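Local structure of thiamin pyrophosphokinase family protein (3MEL) at residues 167-175 and 189-200. The protein probably transfers a pyrophosphate group from ATP to thiamine, giving thiamine diphosphate. Sequence-based numbering, arbitrary orientation.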
loop_
_atom_site.group_PDB
_atom_site.type_symbol
_atom_site.label_atom_id
_atom_site.label_comp_id
_atom_site.label_asym_id
_atom_site.label_seq_id
_atom_site.Cartn_x
_atom_site.Cartn_y
_atom_site.Cartn_z
ATOM N N LEU A 167 -18.625 -13.719 -1.445
ATOM C CA LEU A 167 -17.389 -13.886 -2.200
ATOM C C LEU A 167 -17.037 -15.359 -2.365
ATOM O O LEU A 167 -16.572 -16.000 -1.414
ATOM C CB LEU A 167 -16.227 -13.135 -1.534
ATOM C CG LEU A 167 -14.852 -13.377 -2.163
ATOM C CD1 LEU A 167 -14.894 -13.127 -3.645
ATOM C CD2 LEU A 167 -13.795 -12.537 -1.512
ATOM N N THR A 168 -17.267 -15.888 -3.568
ATOM C CA THR A 168 -16.924 -17.269 -3.891
ATOM C C THR A 168 -15.696 -17.228 -4.773
ATOM O O THR A 168 -15.547 -16.339 -5.599
ATOM C CB THR A 168 -18.060 -17.994 -4.645
ATOM O OG1 THR A 168 -19.276 -17.941 -3.888
ATOM C CG2 THR A 168 -17.698 -19.446 -4.878
ATOM N N LEU A 169 -14.817 -18.199 -4.624
ATOM C CA LEU A 169 -13.508 -18.098 -5.233
ATOM C C LEU A 169 -12.936 -19.506 -5.440
ATOM O O LEU A 169 -12.665 -20.216 -4.483
ATOM C CB LEU A 169 -12.658 -17.192 -4.328
ATOM C CG LEU A 169 -11.153 -17.154 -4.067
ATOM C CD1 LEU A 169 -10.885 -16.128 -2.986
ATOM C CD2 LEU A 169 -10.625 -18.496 -3.627
ATOM N N ARG A 170 -12.796 -19.919 -6.700
ATOM C CA ARG A 170 -12.358 -21.278 -7.031
ATOM C C ARG A 170 -11.042 -21.357 -7.804
ATOM O O ARG A 170 -10.389 -20.345 -8.072
ATOM C CB ARG A 170 -13.436 -22.019 -7.833
ATOM C CG ARG A 170 -14.713 -22.339 -7.066
ATOM C CD ARG A 170 -14.518 -23.464 -6.043
ATOM N NE ARG A 170 -15.720 -23.644 -5.229
ATOM C CZ ARG A 170 -15.867 -23.169 -3.994
ATOM N NH1 ARG A 170 -14.875 -22.500 -3.413
ATOM N NH2 ARG A 170 -17.001 -23.374 -3.330
ATOM N N ARG A 171 -10.679 -22.589 -8.158
ATOM C CA ARG A 171 -9.457 -22.883 -8.907
ATOM C C ARG A 171 -8.192 -22.269 -8.293
ATOM O O ARG A 171 -7.173 -22.129 -8.973
ATOM C CB ARG A 171 -9.601 -22.466 -10.371
ATOM C CG ARG A 171 -10.849 -22.988 -11.066
ATOM C CD ARG A 171 -10.565 -23.150 -12.548
ATOM N NE ARG A 171 -11.340 -22.271 -13.429
ATOM C CZ ARG A 171 -10.980 -21.957 -14.679
ATOM N NH1 ARG A 171 -9.843 -22.424 -15.199
ATOM N NH2 ARG A 171 -11.747 -21.158 -15.411
ATOM N N SER A 172 -8.265 -21.903 -7.016
ATOM C CA SER A 172 -7.113 -21.398 -6.279
ATOM C C SER A 172 -6.565 -22.510 -5.389
ATOM O O SER A 172 -7.143 -23.590 -5.321
ATOM C CB SER A 172 -7.519 -20.207 -5.400
ATOM O OG SER A 172 -8.401 -19.335 -6.089
ATOM N N LYS A 173 -5.459 -22.239 -4.704
ATOM C CA LYS A 173 -4.906 -23.177 -3.728
ATOM C C LYS A 173 -5.482 -22.886 -2.353
ATOM O O LYS A 173 -4.952 -23.329 -1.350
ATOM C CB LYS A 173 -3.370 -23.084 -3.700
ATOM C CG LYS A 173 -2.638 -24.030 -2.752
ATOM C CD LYS A 173 -1.961 -23.255 -1.630
ATOM C CE LYS A 173 -0.888 -24.071 -0.941
ATOM N NZ LYS A 173 0.026 -24.705 -1.941
ATOM N N TYR A 174 -6.567 -22.123 -2.328
ATOM C CA TYR A 174 -7.251 -21.712 -1.100
ATOM C C TYR A 174 -8.567 -21.116 -1.533
ATOM O O TYR A 174 -8.621 -20.336 -2.483
ATOM C CB TYR A 174 -6.474 -20.653 -0.334
ATOM C CG TYR A 174 -5.250 -21.156 0.376
ATOM C CD1 TYR A 174 -5.353 -22.027 1.448
ATOM C CD2 TYR A 174 -3.986 -20.737 -0.007
ATOM C CE1 TYR A 174 -4.227 -22.484 2.108
ATOM C CE2 TYR A 174 -2.854 -21.190 0.643
ATOM C CZ TYR A 174 -2.978 -22.065 1.698
ATOM O OH TYR A 174 -1.849 -22.512 2.347
ATOM N N LEU A 175 -9.635 -21.484 -0.846
ATOM C CA LEU A 175 -10.954 -21.139 -1.331
ATOM C C LEU A 175 -11.732 -20.328 -0.311
ATOM O O LEU A 175 -11.471 -20.385 0.897
ATOM C CB LEU A 175 -11.731 -22.408 -1.707
ATOM C CG LEU A 175 -11.040 -23.502 -2.540
ATOM C CD1 LEU A 175 -12.018 -24.641 -2.812
ATOM C CD2 LEU A 175 -10.467 -22.969 -3.844
ATOM N N SER A 189 -1.363 -14.117 -0.504
ATOM C CA SER A 189 -0.557 -15.346 -0.540
ATOM C C SER A 189 -1.322 -16.590 -0.993
ATOM O O SER A 189 -0.903 -17.710 -0.758
ATOM C CB SER A 189 0.144 -15.583 0.799
ATOM O OG SER A 189 0.792 -14.390 1.235
ATOM N N ASN A 190 -2.438 -16.381 -1.668
ATOM C CA ASN A 190 -3.082 -17.465 -2.385
ATOM C C ASN A 190 -2.222 -17.867 -3.596
ATOM O O ASN A 190 -1.325 -17.131 -3.988
ATOM C CB ASN A 190 -4.482 -17.040 -2.817
ATOM C CG ASN A 190 -5.389 -18.209 -3.036
ATOM O OD1 ASN A 190 -4.922 -19.331 -3.193
ATOM N ND2 ASN A 190 -6.694 -17.966 -3.043
ATOM N N GLU A 191 -2.476 -19.041 -4.171
ATOM C CA GLU A 191 -1.730 -19.506 -5.346
ATOM C C GLU A 191 -2.644 -20.057 -6.437
ATOM O O GLU A 191 -3.769 -20.487 -6.181
ATOM C CB GLU A 191 -0.704 -20.568 -4.967
ATOM C CG GLU A 191 0.389 -20.100 -4.039
ATOM C CD GLU A 191 1.312 -21.237 -3.622
ATOM O OE1 GLU A 191 1.264 -22.303 -4.262
ATOM O OE2 GLU A 191 2.093 -21.078 -2.660
ATOM N N PHE A 192 -2.145 -20.016 -7.667
ATOM C CA PHE A 192 -2.815 -20.644 -8.790
ATOM C C PHE A 192 -2.528 -22.133 -8.753
ATOM O O PHE A 192 -1.402 -22.543 -8.460
ATOM C CB PHE A 192 -2.288 -20.077 -10.099
ATOM C CG PHE A 192 -2.808 -18.711 -10.418
ATOM C CD1 PHE A 192 -4.010 -18.557 -11.097
ATOM C CD2 PHE A 192 -2.100 -17.574 -10.041
ATOM C CE1 PHE A 192 -4.497 -17.301 -11.397
ATOM C CE2 PHE A 192 -2.584 -16.310 -10.338
ATOM C CZ PHE A 192 -3.785 -16.173 -11.013
ATOM N N ILE A 193 -3.539 -22.949 -9.038
ATOM C CA ILE A 193 -3.287 -24.364 -9.254
ATOM C C ILE A 193 -3.287 -24.664 -10.759
ATOM O O ILE A 193 -2.564 -25.545 -11.230
ATOM C CB ILE A 193 -4.254 -25.287 -8.465
ATOM C CG1 ILE A 193 -5.711 -24.990 -8.814
ATOM C CG2 ILE A 193 -4.019 -25.168 -6.952
ATOM C CD1 ILE A 193 -6.692 -25.862 -8.043
ATOM N N GLU A 194 -4.076 -23.905 -11.515
ATOM C CA GLU A 194 -4.063 -24.014 -12.971
ATOM C C GLU A 194 -3.386 -22.782 -13.578
ATOM O O GLU A 194 -2.548 -22.140 -12.937
ATOM C CB GLU A 194 -5.488 -24.139 -13.514
ATOM C CG GLU A 194 -6.308 -25.258 -12.888
ATOM C CD GLU A 194 -7.770 -25.183 -13.284
ATOM O OE1 GLU A 194 -8.193 -24.107 -13.779
ATOM O OE2 GLU A 194 -8.487 -26.197 -13.105
ATOM N N GLU A 195 -3.760 -22.448 -14.809
ATOM C CA GLU A 195 -3.251 -21.244 -15.443
ATOM C C GLU A 195 -4.246 -20.101 -15.245
ATOM O O GLU A 195 -4.006 -18.953 -15.658
ATOM C CB GLU A 195 -2.992 -21.495 -16.933
ATOM C CG GLU A 195 -2.078 -22.699 -17.208
ATOM C CD GLU A 195 -0.759 -22.635 -16.440
ATOM O OE1 GLU A 195 -0.019 -21.633 -16.607
ATOM O OE2 GLU A 195 -0.465 -23.590 -15.677
ATOM N N ALA A 196 -5.369 -20.419 -14.610
ATOM C CA ALA A 196 -6.402 -19.428 -14.390
ATOM C C ALA A 196 -7.132 -19.759 -13.120
ATOM O O ALA A 196 -7.307 -20.929 -12.792
ATOM C CB ALA A 196 -7.377 -19.390 -15.558
ATOM N N ALA A 197 -7.555 -18.727 -12.399
ATOM C CA ALA A 197 -8.411 -18.919 -11.241
ATOM C C ALA A 197 -9.747 -18.278 -11.569
ATOM O O ALA A 197 -9.898 -17.667 -12.619
ATOM C CB ALA A 197 -7.794 -18.307 -10.021
ATOM N N ALA A 198 -10.730 -18.449 -10.696
ATOM C CA ALA A 198 -12.007 -17.782 -10.892
ATOM C C ALA A 198 -12.596 -17.326 -9.556
ATOM O O ALA A 198 -12.217 -17.838 -8.502
ATOM C CB ALA A 198 -12.974 -18.680 -11.637
ATOM N N PHE A 199 -13.499 -16.345 -9.606
ATOM C CA PHE A 199 -14.133 -15.813 -8.403
ATOM C C PHE A 199 -15.320 -14.935 -8.757
ATOM O O PHE A 199 -15.418 -14.423 -9.871
ATOM C CB PHE A 199 -13.140 -14.991 -7.584
ATOM C CG PHE A 199 -12.934 -13.589 -8.104
ATOM C CD1 PHE A 199 -13.569 -12.509 -7.502
ATOM C CD2 PHE A 199 -12.101 -13.349 -9.196
ATOM C CE1 PHE A 199 -13.379 -11.205 -7.972
ATOM C CE2 PHE A 199 -11.898 -12.042 -9.681
ATOM C CZ PHE A 199 -12.539 -10.968 -9.067
ATOM N N SER A 200 -16.213 -14.746 -7.790
ATOM C CA SER A 200 -17.387 -13.906 -7.992
ATOM C C SER A 200 -17.871 -13.295 -6.680
ATOM O O SER A 200 -17.502 -13.755 -5.595
ATOM C CB SER A 200 -18.515 -14.678 -8.693
ATOM O OG SER A 200 -18.504 -16.052 -8.341
#
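Arg171, Asn190 and Lys173 carry much of this contact, which continues an antiparallel strand pair into the loop 171-175 and, on the other side, the connection from the end of strand 185-190, in the beta-rich vitamin B1 binding region and away from the thiamine diphosphate site of its own chain. Strands 167-170 and 196-200 run at 165° to each other in a three-stranded antiparallel sheet completed by strand 144-148. Thr168 pairs with Ser200 and Arg170 with Ala198 in hydrogen-bonded pairs; between them, in a non-hydrogen-bonded pair, Leu169 CB meets Phe199 CB at 4.0 Å. Past the strand, Arg171 lays its side chain across strand 196-200: CB lies 3.8 Å from Ala197 CA, the backbone of Ala196 lies over one face of the guanidinium, and Glu194 is at the guanidinium edge in a salt bridge whose exact geometry is uncertain. Asn190, with CG anti to its N (chi1 -156°), reaches into the loop 171-175. Its ND2 gives a hydrogen bond to Tyr174 O (3.1 Å), while OD1 accepts from its neighbour Glu191 N and, weakly, from Lys173 N. Lys173 N also bonds Glu191 O at 2.8 Å, and the Lys173 and Glu191 side chains run alongside each other, pointing the same way, to a long salt bridge between NZ and OE1 (3.6 Å). The Tyr174 hydroxyl bonds Glu74 of the second subunit. Back at the strand end, Ala198 N and Ser172 OG approach Arg170 O from opposite faces of its carbonyl plane, with Ser172 OG 3.0 Å from Arg170 O.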